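Local coordinates for capsular polysaccharide export system protein KpsC (Thermosulfurimonas dismutans, PDB 6MGD) that probably transfers Kdo from an activated CMP-sugar to build beta-2,7 linkages in the conserved glycolipid of Gram-negative capsules, at residues G72-I77 with F316-L321; P298-L303 with E312-E317. All coordinates share one frame; numbering follows the deposited sequence.

Contacts 1 and 2 sit side by side where the last helix, 311-322, packs on the mixed-sheet domain; both use that helix, and their centres are about 7 Å apart. Along the sequence the loop 72-77 comes first, more than 200 residues before strand 298-300, which the helix then follows after a short connection. That strand returns to one edge of the mixed sheet, next to strand 88-92. The helix behind it is consistent with the GT-B pattern, in which the last helix crosses back to the first domain. The two contacts merge where Ile74 CD1 packs 3.5 Å from Tyr300 OH and where Leu303 meets Leu318 and Leu321, joining loop, edge strand and helix in one mainly apolar patch.

Contact 1: residues G72-I77 with F316-L321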
ATOM      1  N   GLY A  72      -1.399   7.273  -2.589  1.00 58.69           N
ATOM      2  CA  GLY A  72      -0.956   6.441  -3.683  1.00 60.06           C
ATOM      3  C   GLY A  72       0.237   5.584  -3.302  1.00 62.29           C
ATOM      4  O   GLY A  72       0.745   5.609  -2.181  1.00 62.92           O
ATOM      5  N   PHE A  73       0.692   4.801  -4.278  1.00 64.09           N
ATOM      6  CA  PHE A  73       1.859   3.954  -4.077  1.00 66.95           C
ATOM      7  C   PHE A  73       3.156   4.617  -4.522  1.00 71.95           C
ATOM      8  O   PHE A  73       4.191   4.420  -3.877  1.00 74.79           O
ATOM      9  CB  PHE A  73       1.684   2.629  -4.825  1.00 67.00           C
ATOM     10  CG  PHE A  73       0.566   1.777  -4.302  1.00 63.46           C
ATOM     11  CD1 PHE A  73       0.294   1.721  -2.944  1.00 61.59           C
ATOM     12  CD2 PHE A  73      -0.217   1.031  -5.168  1.00 62.81           C
ATOM     13  CE1 PHE A  73      -0.738   0.933  -2.459  1.00 59.20           C
ATOM     14  CE2 PHE A  73      -1.248   0.243  -4.691  1.00 60.51           C
ATOM     15  CZ  PHE A  73      -1.508   0.193  -3.335  1.00 58.73           C
ATOM     16  N   ILE A  74       3.125   5.406  -5.599  1.00 73.81           N
ATOM     17  CA  ILE A  74       4.357   5.968  -6.151  1.00 79.63           C
ATOM     18  C   ILE A  74       4.885   7.098  -5.276  1.00 81.85           C
ATOM     19  O   ILE A  74       6.100   7.229  -5.077  1.00 86.78           O
ATOM     20  CB  ILE A  74       4.127   6.426  -7.603  1.00 81.81           C
ATOM     21  CG1 ILE A  74       4.244   5.231  -8.547  1.00 82.80           C
ATOM     22  CG2 ILE A  74       5.111   7.519  -7.998  1.00 87.98           C
ATOM     23  CD1 ILE A  74       4.128   5.594 -10.005  1.00 86.07           C
ATOM     24  N   ARG A  75       3.990   7.917  -4.724  1.00 79.38           N
ATOM     25  CA  ARG A  75       4.380   8.980  -3.803  1.00 82.52           C
ATOM     26  C   ARG A  75       5.203   8.476  -2.615  1.00 84.01           C
ATOM     27  O   ARG A  75       5.778   9.295  -1.892  1.00 88.11           O
ATOM     28  CB  ARG A  75       3.110   9.700  -3.325  1.00 79.64           C
ATOM     29  CG  ARG A  75       3.332  10.936  -2.473  1.00 84.98           C
ATOM     30  CD  ARG A  75       2.970  10.656  -1.028  1.00 84.04           C
ATOM     31  NE  ARG A  75       3.722  11.496  -0.102  1.00 90.83           N
ATOM     32  CZ  ARG A  75       3.783  11.288   1.209  1.00 91.23           C
ATOM     33  NH1 ARG A  75       4.494  12.101   1.978  1.00 97.23           N
ATOM     34  NH2 ARG A  75       3.135  10.266   1.751  1.00 85.90           N
ATOM     35  N   SER A  76       5.319   7.159  -2.426  1.00 83.71           N
ATOM     36  CA  SER A  76       5.841   6.612  -1.177  1.00 83.39           C
ATOM     37  C   SER A  76       7.035   5.674  -1.334  1.00 88.09           C
ATOM     38  O   SER A  76       7.815   5.511  -0.390  1.00 90.57           O
ATOM     39  CB  SER A  76       4.730   5.857  -0.438  1.00 77.22           C
ATOM     40  OG  SER A  76       4.005   6.708   0.430  1.00 74.91           O
ATOM     41  N   ILE A  77       7.187   5.041  -2.498  1.00 86.20           N
ATOM     42  CA  ILE A  77       8.088   3.895  -2.614  1.00 89.27           C
ATOM     43  C   ILE A  77       9.473   4.267  -3.136  1.00 96.43           C
ATOM     44  O   ILE A  77       9.923   3.735  -4.157  1.00101.31           O
ATOM     45  CB  ILE A  77       7.470   2.797  -3.502  1.00 86.54           C
ATOM     46  CG1 ILE A  77       7.007   3.363  -4.849  1.00 86.19           C
ATOM     47  CG2 ILE A  77       6.325   2.106  -2.780  1.00 81.08           C
ATOM     48  CD1 ILE A  77       6.530   2.293  -5.812  1.00 84.98           C
ATOM     49  N   PHE A 316       8.362  11.073 -13.598  1.00 53.27           N
ATOM     50  CA  PHE A 316       9.190  12.114 -14.198  1.00 57.51           C
ATOM     51  C   PHE A 316       9.110  13.412 -13.403  1.00 57.13           C
ATOM     52  O   PHE A 316      10.114  14.121 -13.257  1.00 58.02           O
ATOM     53  CB  PHE A 316       8.768  12.355 -15.648  1.00 60.89           C
ATOM     54  CG  PHE A 316       9.022  11.189 -16.559  1.00 61.94           C
ATOM     55  CD1 PHE A 316      10.079  10.324 -16.325  1.00 61.06           C
ATOM     56  CD2 PHE A 316       8.202  10.958 -17.653  1.00 62.88           C
ATOM     57  CE1 PHE A 316      10.313   9.251 -17.165  1.00 61.11           C
ATOM     58  CE2 PHE A 316       8.432   9.886 -18.496  1.00 62.74           C
ATOM     59  CZ  PHE A 316       9.489   9.032 -18.252  1.00 61.96           C
ATOM     60  N   GLU A 317       7.925  13.740 -12.882  1.00 57.18           N
ATOM     61  CA  GLU A 317       7.781  14.964 -12.101  1.00 57.61           C
ATOM     62  C   GLU A 317       8.520  14.863 -10.773  1.00 57.12           C
ATOM     63  O   GLU A 317       9.190  15.813 -10.357  1.00 60.39           O
ATOM     64  CB  GLU A 317       6.302  15.274 -11.875  1.00 56.00           C
ATOM     65  CG  GLU A 317       5.809  16.468 -12.669  1.00 58.54           C
ATOM     66  CD  GLU A 317       4.331  16.735 -12.478  1.00 56.91           C
ATOM     67  OE1 GLU A 317       3.888  16.880 -11.318  1.00 54.97           O
ATOM     68  OE2 GLU A 317       3.611  16.796 -13.496  1.00 57.57           O
ATOM     69  N   LEU A 318       8.408  13.719 -10.095  1.00 57.94           N
ATOM     70  CA  LEU A 318       9.131  13.525  -8.841  1.00 57.43           C
ATOM     71  C   LEU A 318      10.628  13.436  -9.085  1.00 58.99           C
ATOM     72  O   LEU A 318      11.430  13.907  -8.270  1.00 59.28           O
ATOM     73  CB  LEU A 318       8.627  12.264  -8.137  1.00 55.50           C
ATOM     74  CG  LEU A 318       7.583  12.423  -7.032  1.00 53.25           C
ATOM     75  CD1 LEU A 318       6.702  13.632  -7.273  1.00 54.05           C
ATOM     76  CD2 LEU A 318       6.741  11.164  -6.938  1.00 51.25           C
ATOM     77  N   VAL A 319      11.020  12.834 -10.206  1.00 58.85           N
ATOM     78  CA  VAL A 319      12.431  12.730 -10.549  1.00 60.50           C
ATOM     79  C   VAL A 319      13.013  14.107 -10.862  1.00 63.34           C
ATOM     80  O   VAL A 319      14.115  14.446 -10.415  1.00 64.91           O
ATOM     81  CB  VAL A 319      12.604  11.742 -11.717  1.00 62.14           C
ATOM     82  CG1 VAL A 319      13.877  11.986 -12.399  1.00 66.38           C
ATOM     83  CG2 VAL A 319      12.595  10.315 -11.212  1.00 60.19           C
ATOM     84  N   ASN A 320      12.282  14.928 -11.616  1.00 59.89           N
ATOM     85  CA  ASN A 320      12.721  16.292 -11.889  1.00 63.05           C
ATOM     86  C   ASN A 320      12.523  17.229 -10.703  1.00 63.54           C
ATOM     87  O   ASN A 320      12.944  18.390 -10.776  1.00 66.08           O
ATOM     88  CB  ASN A 320      11.995  16.850 -13.116  1.00 63.20           C
ATOM     89  CG  ASN A 320      12.579  16.338 -14.419  1.00 63.55           C
ATOM     90  OD1 ASN A 320      13.634  16.796 -14.861  1.00 66.54           O
ATOM     91  ND2 ASN A 320      11.897  15.384 -15.041  1.00 60.37           N
ATOM     92  N   LEU A 321      11.901  16.762  -9.619  1.00 64.03           N
ATOM     93  CA  LEU A 321      11.752  17.594  -8.432  1.00 65.83           C
ATOM     94  C   LEU A 321      12.989  17.561  -7.546  1.00 68.77           C
ATOM     95  O   LEU A 321      13.325  18.576  -6.925  1.00 69.91           O
ATOM     96  CB  LEU A 321      10.531  17.153  -7.623  1.00 64.58           C
ATOM     97  CG  LEU A 321       9.344  18.118  -7.587  1.00 67.52           C
ATOM     98  CD1 LEU A 321       8.321  17.659  -6.564  1.00 66.83           C
ATOM     99  CD2 LEU A 321       9.806  19.536  -7.288  1.00 72.08           C
TER
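Across this contact Ile74 meets Leu318, the one residue of 316-321 whose side chain reaches the loop 72-77. At the start of the helical segment, Phe316 puts its ring elsewhere, against Leu129 of helix 117-132, and contributes through its carbonyl oxygen, which receives two bonds from Asn320 one turn on.

Leu318 comes next and carries the packing. Its CD2 methyl extends to Ile74 CG2 at 4.1 Å, with the two branched side chains meeting at a slant. The same methyl just reaches Arg75 CA at 4.5 Å. The CG2 branch of Ile74 stands roughly opposite its backbone N, while CG1, at chi1 -82°, carries CD1 toward Ile315, so that the two branches serve different residues of the helix, while the side chain also touches Leu294 of helix 286-296. The loop itself links strands 64-71 and 88-92 of the mixed sheet, and the helix laid against it is consistent with the GT-B pattern, in which the last helix of the module crosses back to the N-terminal domain. Only 72 Å² is buried in all, and the nearest CA atoms, those of Arg75 and Leu318, remain 8.3 Å apart. Arg75 turns the end of its side chain away from the helix.

Val319 turns to Leu79 and Tyr133. Asn320 then folds back on the helix: its ND2 lies 2.8 Å from Phe316 O, standing 37° above the carbonyl plane, whereas Asn320 N reaches the same oxygen from the opposite face, also at 2.8 Å. At Leu321 the backbone N makes a weak bond to Leu318 O, 3.2 Å away.

Contact 2: residues P298-L303 with E312-E317; sequences PMYVSL and EEAIFE
Ser302 OG is gripped from two directions: it donates to Glu317 OE2 at 2.5 Å and accepts from the backbone N of Ile304. The hydroxyl stands anti to its own backbone N (chi1 170°), which directs it at the helix. It meets OE2 on the syn side of the carboxylate, though 28° out of its plane. The other oxygen is used as well: Leu303 N donates to Glu317 OE1 over 2.7 Å, with an N-H...O angle of 151°, along the syn lone pair. Two bonds, one to each oxygen, hold the carboxylate against turning about its last torsion, and the chain of Glu317, extended beyond CG, spans the distance from helix to loop. Leu303 CB lies 3.5 Å from OE1, placing apolar surface beside the charged end.

Strand 298-300 is an edge strand of the mixed sheet, antiparallel to 88-92, and the helix that follows it in sequence packs back against it and the loop at its end. One turn before Glu317, Ala314 supplies the close approach: its CB sits 3.6 Å from Tyr300 CD2, oblique to the ring, and the CA atoms of this pair are 6.7 Å apart. The ring reaches past this methyl, and the phenol oxygen bonds to Leu294 O of helix 286-296. With an alanine at the Glu317 position, both acceptors would be gone, and the buried Ser302 hydroxyl and the Leu303 N-H would probably be left without these mates. Elsewhere on the helix, Glu312 forms a salt bridge with Arg122 of helix 117-132.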
ATOM      1  N   PRO A 298      -4.422   3.578  -8.976  1.00 47.67           N
ATOM      2  CA  PRO A 298      -4.398   4.916  -8.384  1.00 46.51           C
ATOM      3  C   PRO A 298      -4.527   6.018  -9.426  1.00 47.05           C
ATOM      4  O   PRO A 298      -4.207   5.849 -10.605  1.00 47.25           O
ATOM      5  CB  PRO A 298      -3.018   4.972  -7.706  1.00 44.14           C
ATOM      6  CG  PRO A 298      -2.238   3.773  -8.244  1.00 42.46           C
ATOM      7  CD  PRO A 298      -3.059   3.152  -9.330  1.00 44.13           C
ATOM      8  N   MET A 299      -5.017   7.162  -8.962  1.00 46.33           N
ATOM      9  CA  MET A 299      -5.050   8.369  -9.770  1.00 49.04           C
ATOM     10  C   MET A 299      -3.720   9.108  -9.660  1.00 47.00           C
ATOM     11  O   MET A 299      -2.954   8.922  -8.711  1.00 44.76           O
ATOM     12  CB  MET A 299      -6.197   9.285  -9.334  1.00 51.33           C
ATOM     13  CG  MET A 299      -7.580   8.696  -9.546  1.00 53.57           C
ATOM     14  SD  MET A 299      -8.907   9.742  -8.906  1.00 56.59           S
ATOM     15  CE  MET A 299      -8.526   9.738  -7.157  1.00 54.73           C
ATOM     16  N   TYR A 300      -3.445   9.946 -10.657  1.00 52.29           N
ATOM     17  CA  TYR A 300      -2.243  10.771 -10.666  1.00 49.43           C
ATOM     18  C   TYR A 300      -2.599  12.155 -11.185  1.00 51.41           C
ATOM     19  O   TYR A 300      -3.171  12.282 -12.272  1.00 53.37           O
ATOM     20  CB  TYR A 300      -1.137  10.152 -11.532  1.00 47.63           C
ATOM     21  CG  TYR A 300      -0.657   8.791 -11.073  1.00 46.24           C
ATOM     22  CD1 TYR A 300      -1.190   7.626 -11.613  1.00 46.48           C
ATOM     23  CD2 TYR A 300       0.337   8.670 -10.109  1.00 45.21           C
ATOM     24  CE1 TYR A 300      -0.752   6.379 -11.201  1.00 44.61           C
ATOM     25  CE2 TYR A 300       0.783   7.427  -9.690  1.00 44.28           C
ATOM     26  CZ  TYR A 300       0.234   6.285 -10.240  1.00 44.00           C
ATOM     27  OH  TYR A 300       0.672   5.044  -9.825  1.00 42.13           O
ATOM     28  N   VAL A 301      -2.263  13.183 -10.410  1.00 49.70           N
ATOM     29  CA  VAL A 301      -2.493  14.573 -10.790  1.00 52.20           C
ATOM     30  C   VAL A 301      -1.167  15.315 -10.719  1.00 51.75           C
ATOM     31  O   VAL A 301      -0.445  15.211  -9.722  1.00 51.36           O
ATOM     32  CB  VAL A 301      -3.545  15.250  -9.889  1.00 52.86           C
ATOM     33  CG1 VAL A 301      -3.524  16.762 -10.083  1.00 54.17           C
ATOM     34  CG2 VAL A 301      -4.929  14.697 -10.189  1.00 52.73           C
ATOM     35  N   SER A 302      -0.851  16.061 -11.776  1.00 54.97           N
ATOM     36  CA  SER A 302       0.411  16.785 -11.845  1.00 54.73           C
ATOM     37  C   SER A 302       0.514  17.822 -10.733  1.00 54.58           C
ATOM     38  O   SER A 302      -0.448  18.531 -10.429  1.00 56.17           O
ATOM     39  CB  SER A 302       0.548  17.469 -13.205  1.00 57.23           C
ATOM     40  OG  SER A 302       1.653  18.355 -13.217  1.00 59.28           O
ATOM     41  N   LEU A 303       1.700  17.912 -10.127  1.00 56.71           N
ATOM     42  CA  LEU A 303       1.936  18.922  -9.103  1.00 57.63           C
ATOM     43  C   LEU A 303       2.088  20.319  -9.690  1.00 61.37           C
ATOM     44  O   LEU A 303       1.914  21.302  -8.963  1.00 62.41           O
ATOM     45  CB  LEU A 303       3.186  18.575  -8.293  1.00 56.39           C
ATOM     46  CG  LEU A 303       3.234  17.229  -7.572  1.00 52.92           C
ATOM     47  CD1 LEU A 303       4.604  17.020  -6.946  1.00 52.70           C
ATOM     48  CD2 LEU A 303       2.144  17.138  -6.516  1.00 51.28           C
ATOM     49  N   GLU A 312       3.890   7.258 -15.351  1.00 53.74           N
ATOM     50  CA  GLU A 312       5.237   7.578 -15.812  1.00 54.40           C
ATOM     51  C   GLU A 312       5.515   9.071 -15.698  1.00 53.57           C
ATOM     52  O   GLU A 312       6.593   9.476 -15.247  1.00 53.02           O
ATOM     53  CB  GLU A 312       5.424   7.099 -17.253  1.00 58.39           C
ATOM     54  CG  GLU A 312       5.096   5.627 -17.469  1.00 58.28           C
ATOM     55  CD  GLU A 312       3.639   5.392 -17.821  1.00 58.17           C
ATOM     56  OE1 GLU A 312       3.372   4.868 -18.923  1.00 60.22           O
ATOM     57  OE2 GLU A 312       2.761   5.741 -17.004  1.00 56.19           O
ATOM     58  N   GLU A 313       4.551   9.905 -16.097  1.00 53.83           N
ATOM     59  CA  GLU A 313       4.715  11.348 -15.956  1.00 53.72           C
ATOM     60  C   GLU A 313       4.794  11.757 -14.490  1.00 50.27           C
ATOM     61  O   GLU A 313       5.453  12.750 -14.157  1.00 50.57           O
ATOM     62  CB  GLU A 313       3.567  12.075 -16.660  1.00 55.86           C
ATOM     63  CG  GLU A 313       3.552  11.873 -18.172  1.00 57.85           C
ATOM     64  CD  GLU A 313       2.310  12.442 -18.838  1.00 57.53           C
ATOM     65  OE1 GLU A 313       1.189  12.066 -18.437  1.00 55.14           O
ATOM     66  OE2 GLU A 313       2.456  13.265 -19.768  1.00 59.86           O
ATOM     67  N   ALA A 314       4.135  11.007 -13.604  1.00 52.79           N
ATOM     68  CA  ALA A 314       4.250  11.276 -12.176  1.00 50.82           C
ATOM     69  C   ALA A 314       5.660  10.989 -11.676  1.00 51.22           C
ATOM     70  O   ALA A 314       6.202  11.742 -10.858  1.00 50.13           O
ATOM     71  CB  ALA A 314       3.225  10.448 -11.398  1.00 47.89           C
ATOM     72  N   ILE A 315       6.267   9.902 -12.152  1.00 51.02           N
ATOM     73  CA  ILE A 315       7.645   9.605 -11.780  1.00 53.00           C
ATOM     74  C   ILE A 315       8.584  10.662 -12.344  1.00 55.98           C
ATOM     75  O   ILE A 315       9.501  11.124 -11.656  1.00 55.92           O
ATOM     76  CB  ILE A 315       8.030   8.189 -12.244  1.00 54.39           C
ATOM     77  CG1 ILE A 315       7.217   7.143 -11.480  1.00 52.49           C
ATOM     78  CG2 ILE A 315       9.526   7.955 -12.070  1.00 56.25           C
ATOM     79  CD1 ILE A 315       7.530   5.718 -11.871  1.00 53.25           C
ATOM     80  N   PHE A 316       8.362  11.073 -13.598  1.00 53.27           N
ATOM     81  CA  PHE A 316       9.190  12.114 -14.198  1.00 57.51           C
ATOM     82  C   PHE A 316       9.110  13.412 -13.403  1.00 57.13           C
ATOM     83  O   PHE A 316      10.114  14.121 -13.257  1.00 58.02           O
ATOM     84  CB  PHE A 316       8.768  12.355 -15.648  1.00 60.89           C
ATOM     85  CG  PHE A 316       9.022  11.189 -16.559  1.00 61.94           C
ATOM     86  CD1 PHE A 316      10.079  10.324 -16.325  1.00 61.06           C
ATOM     87  CD2 PHE A 316       8.202  10.958 -17.653  1.00 62.88           C
ATOM     88  CE1 PHE A 316      10.313   9.251 -17.165  1.00 61.11           C
ATOM     89  CE2 PHE A 316       8.432   9.886 -18.496  1.00 62.74           C
ATOM     90  CZ  PHE A 316       9.489   9.032 -18.252  1.00 61.96           C
ATOM     91  N   GLU A 317       7.925  13.740 -12.882  1.00 57.18           N
ATOM     92  CA  GLU A 317       7.781  14.964 -12.101  1.00 57.61           C
ATOM     93  C   GLU A 317       8.520  14.863 -10.773  1.00 57.12           C
ATOM     94  O   GLU A 317       9.190  15.813 -10.357  1.00 60.39           O
ATOM     95  CB  GLU A 317       6.302  15.274 -11.875  1.00 56.00           C
ATOM     96  CG  GLU A 317       5.809  16.468 -12.669  1.00 58.54           C
ATOM     97  CD  GLU A 317       4.331  16.735 -12.478  1.00 56.91           C
ATOM     98  OE1 GLU A 317       3.888  16.880 -11.318  1.00 54.97           O
ATOM     99  OE2 GLU A 317       3.611  16.796 -13.496  1.00 57.57           O
TER